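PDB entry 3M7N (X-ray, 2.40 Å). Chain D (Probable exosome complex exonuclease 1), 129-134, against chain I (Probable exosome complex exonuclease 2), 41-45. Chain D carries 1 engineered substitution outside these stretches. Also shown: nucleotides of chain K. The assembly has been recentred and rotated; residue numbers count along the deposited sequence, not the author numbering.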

ATOM      1  N   VAL D 129      23.771   4.962  -8.630  1.00 35.12           N
ATOM      2  CA  VAL D 129      24.701   5.154  -9.724  1.00 30.03           C
ATOM      3  C   VAL D 129      24.394   6.466 -10.433  1.00 32.95           C
ATOM      4  O   VAL D 129      23.320   6.655 -11.013  1.00 34.70           O
ATOM      5  CB  VAL D 129      24.827   3.904 -10.674  1.00 33.77           C
ATOM      6  CG1 VAL D 129      23.796   2.839 -10.345  1.00 36.18           C
ATOM      7  CG2 VAL D 129      24.805   4.304 -12.137  1.00 28.13           C
ATOM      8  N   LEU D 130      25.351   7.380 -10.330  1.00 33.97           N
ATOM      9  CA  LEU D 130      25.268   8.713 -10.907  1.00 31.58           C
ATOM     10  C   LEU D 130      25.657   8.678 -12.383  1.00 33.47           C
ATOM     11  O   LEU D 130      25.144   9.465 -13.203  1.00 31.80           O
ATOM     12  CB  LEU D 130      26.183   9.656 -10.122  1.00 31.30           C
ATOM     13  CG  LEU D 130      25.562  10.481  -8.989  1.00 40.95           C
ATOM     14  CD1 LEU D 130      24.227   9.920  -8.543  1.00 34.54           C
ATOM     15  CD2 LEU D 130      26.519  10.706  -7.790  1.00 28.28           C
ATOM     16  N   GLN D 131      26.576   7.772 -12.721  1.00 34.25           N
ATOM     17  CA  GLN D 131      26.904   7.494 -14.130  1.00 34.93           C
ATOM     18  C   GLN D 131      27.146   6.012 -14.316  1.00 36.08           C
ATOM     19  O   GLN D 131      27.951   5.408 -13.603  1.00 36.47           O
ATOM     20  CB  GLN D 131      28.128   8.275 -14.592  1.00 34.01           C
ATOM     21  CG  GLN D 131      28.252   8.376 -16.096  1.00 34.57           C
ATOM     22  CD  GLN D 131      29.406   9.255 -16.520  1.00 35.13           C
ATOM     23  OE1 GLN D 131      30.558   8.959 -16.222  1.00 39.93           O
ATOM     24  NE2 GLN D 131      29.108  10.334 -17.221  1.00 37.73           N
ATOM     25  N   ALA D 132      26.437   5.410 -15.260  1.00 38.37           N
ATOM     26  CA  ALA D 132      26.532   3.965 -15.418  1.00 41.50           C
ATOM     27  C   ALA D 132      27.447   3.579 -16.562  1.00 40.72           C
ATOM     28  O   ALA D 132      27.441   4.212 -17.610  1.00 40.36           O
ATOM     29  CB  ALA D 132      25.149   3.351 -15.614  1.00 36.74           C
ATOM     30  N   ASP D 133      28.249   2.552 -16.330  1.00 37.31           N
ATOM     31  CA  ASP D 133      28.922   1.837 -17.403  1.00 41.49           C
ATOM     32  C   ASP D 133      28.789   0.355 -17.047  1.00 41.94           C
ATOM     33  O   ASP D 133      28.068   0.013 -16.115  1.00 45.94           O
ATOM     34  CB  ASP D 133      30.382   2.270 -17.537  1.00 38.62           C
ATOM     35  CG  ASP D 133      30.947   2.001 -18.929  1.00 49.81           C
ATOM     36  OD1 ASP D 133      30.869   2.911 -19.797  1.00 49.39           O
ATOM     37  OD2 ASP D 133      31.458   0.871 -19.156  1.00 43.96           O
ATOM     38  N   ALA D 134      29.458  -0.524 -17.776  1.00 40.04           N
ATOM     39  CA  ALA D 134      29.443  -1.944 -17.429  1.00 39.09           C
ATOM     40  C   ALA D 134      29.942  -2.126 -16.001  1.00 36.67           C
ATOM     41  O   ALA D 134      30.789  -1.371 -15.548  1.00 33.14           O
ATOM     42  CB  ALA D 134      30.305  -2.733 -18.403  1.00 38.76           C
TER
ATOM     43  N   VAL I  41      29.573  17.366 -14.506  1.00 36.58           N
ATOM     44  CA  VAL I  41      30.024  16.343 -13.565  1.00 35.14           C
ATOM     45  C   VAL I  41      29.597  14.927 -13.974  1.00 35.12           C
ATOM     46  O   VAL I  41      30.105  13.941 -13.444  1.00 35.09           O
ATOM     47  CB  VAL I  41      29.536  16.650 -12.135  1.00 38.44           C
ATOM     48  CG1 VAL I  41      30.241  17.895 -11.592  1.00 37.17           C
ATOM     49  CG2 VAL I  41      28.010  16.825 -12.121  1.00 35.47           C
ATOM     50  N   ILE I  42      28.652  14.846 -14.907  1.00 36.33           N
ATOM     51  CA  ILE I  42      28.176  13.585 -15.468  1.00 35.75           C
ATOM     52  C   ILE I  42      28.374  13.673 -16.973  1.00 38.09           C
ATOM     53  O   ILE I  42      27.546  14.286 -17.660  1.00 38.70           O
ATOM     54  CB  ILE I  42      26.641  13.383 -15.219  1.00 37.35           C
ATOM     55  CG1 ILE I  42      26.259  13.654 -13.757  1.00 36.21           C
ATOM     56  CG2 ILE I  42      26.186  11.997 -15.655  1.00 34.80           C
ATOM     57  CD1 ILE I  42      26.934  12.738 -12.733  1.00 31.49           C
ATOM     58  N   GLU I  43      29.447  13.071 -17.490  1.00 39.63           N
ATOM     59  CA  GLU I  43      29.834  13.252 -18.903  1.00 41.83           C
ATOM     60  C   GLU I  43      28.824  12.688 -19.872  1.00 38.22           C
ATOM     61  O   GLU I  43      28.529  13.291 -20.889  1.00 42.81           O
ATOM     62  CB  GLU I  43      31.179  12.598 -19.215  1.00 42.23           C
ATOM     63  CG  GLU I  43      32.265  12.942 -18.255  1.00 43.41           C
ATOM     64  CD  GLU I  43      32.241  12.039 -17.063  1.00 43.49           C
ATOM     65  OE1 GLU I  43      31.756  12.488 -15.996  1.00 45.18           O
ATOM     66  OE2 GLU I  43      32.702  10.880 -17.208  1.00 42.38           O
ATOM     67  N   LYS I  44      28.312  11.509 -19.569  1.00 38.11           N
ATOM     68  CA  LYS I  44      27.308  10.923 -20.423  1.00 39.01           C
ATOM     69  C   LYS I  44      26.119  11.855 -20.622  1.00 44.66           C
ATOM     70  O   LYS I  44      25.586  11.953 -21.735  1.00 50.43           O
ATOM     71  CB  LYS I  44      26.841   9.583 -19.870  1.00 38.33           C
ATOM     72  CG  LYS I  44      27.882   8.492 -19.947  1.00 41.63           C
ATOM     73  CD  LYS I  44      27.217   7.120 -19.894  1.00 46.25           C
ATOM     74  CE  LYS I  44      28.241   6.006 -19.662  1.00 51.71           C
ATOM     75  NZ  LYS I  44      29.162   5.761 -20.816  1.00 53.27           N
ATOM     76  N   ALA I  45      25.684  12.540 -19.565  1.00 39.32           N
ATOM     77  CA  ALA I  45      24.510  13.402 -19.712  1.00 37.93           C
ATOM     78  C   ALA I  45      24.771  14.522 -20.714  1.00 37.25           C
ATOM     79  O   ALA I  45      25.907  14.934 -20.913  1.00 39.78           O
ATOM     80  CB  ALA I  45      24.057  13.964 -18.372  1.00 39.24           C
TER
ATOM     81  P     C K   6      24.140  -5.503 -16.433  1.00 66.77           P
ATOM     82  OP1   C K   6      25.300  -5.961 -15.639  1.00 60.74           O
ATOM     83  OP2   C K   6      22.778  -5.874 -15.985  1.00 67.63           O
ATOM     84  O5'   C K   6      24.202  -3.904 -16.601  1.00 66.34           O
ATOM     85  C5'   C K   6      25.412  -3.293 -17.073  1.00 56.33           C
ATOM     86  C4'   C K   6      25.240  -1.892 -17.651  1.00 55.63           C
ATOM     87  O4'   C K   6      24.290  -1.878 -18.746  1.00 55.91           O
ATOM     88  C3'   C K   6      24.707  -0.795 -16.728  1.00 55.80           C
ATOM     89  O3'   C K   6      25.646  -0.410 -15.721  1.00 44.89           O
ATOM     90  C2'   C K   6      24.470   0.283 -17.783  1.00 52.54           C
ATOM     91  O2'   C K   6      25.656   0.835 -18.325  1.00 54.77           O
ATOM     92  C1'   C K   6      23.756  -0.563 -18.840  1.00 59.73           C
ATOM     93  N1    C K   6      22.283  -0.555 -18.598  1.00 55.52           N
ATOM     94  C2    C K   6      21.508   0.436 -19.210  1.00 57.56           C
ATOM     95  O2    C K   6      22.064   1.261 -19.951  1.00 55.59           O
ATOM     96  N3    C K   6      20.169   0.462 -18.977  1.00 61.14           N
ATOM     97  C4    C K   6      19.618  -0.458 -18.171  1.00 65.62           C
ATOM     98  N4    C K   6      18.294  -0.414 -17.962  1.00 67.25           N
ATOM     99  C5    C K   6      20.401  -1.469 -17.541  1.00 62.95           C
ATOM    100  C6    C K   6      21.717  -1.477 -17.775  1.00 56.74           C

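The one salt bridge across this contact joins K44(I) to D133(D). It is long: NZ of K44(I) stands 3.5 Å from OD1 of D133(D), and the hydrogen bond it carries is weak. The lysine reaches its partner with CB directed toward chain D and chi2 and chi3 both t, an extended course that turns at chi4 (m). The CA-to-CB bond of D133(D) points sideways, and its t rotamer brings the carboxylate nearer to chain I. The other carboxylate oxygen is engaged within chain D, where the backbone N of A134(D) donates a weak hydrogen bond of 2.8 Å to OD2 of D133(D). The backbone of the same aspartate meets the RNA: O3' of C6 in chain K donates a very short hydrogen bond, 2.5 Å, to O of D133(D). D133(D) thus faces protein with its side chain and nucleic acid with its carbonyl.

Q131(D) gives up the largest area to the other stretch. Its side chain, t at both chi1 and chi2, extends toward chain I and ends beside the backbone of E43(I) and K44(I) and the carboxylate of E43(I). The orientation of its terminal amide is uncertain, which leaves the hydrogen bonding there open. The chain I segment it meets is bent, with a weak backbone hydrogen bond of 3.2 Å from N of A45(I) to O of I42(I).

Apolar packing centres on I42(I), whose CA-to-CB bond points sideways but whose side chain ends nearer chain D. Its CD1 lies 4.1 Å from CB of L130(D), while its CG2 approaches the backbone O of L130(D) at 3.7 Å. The isoleucine therefore packs against both side chain and main chain at the corner where chain D changes direction. Together the two stretches bury 314 Å².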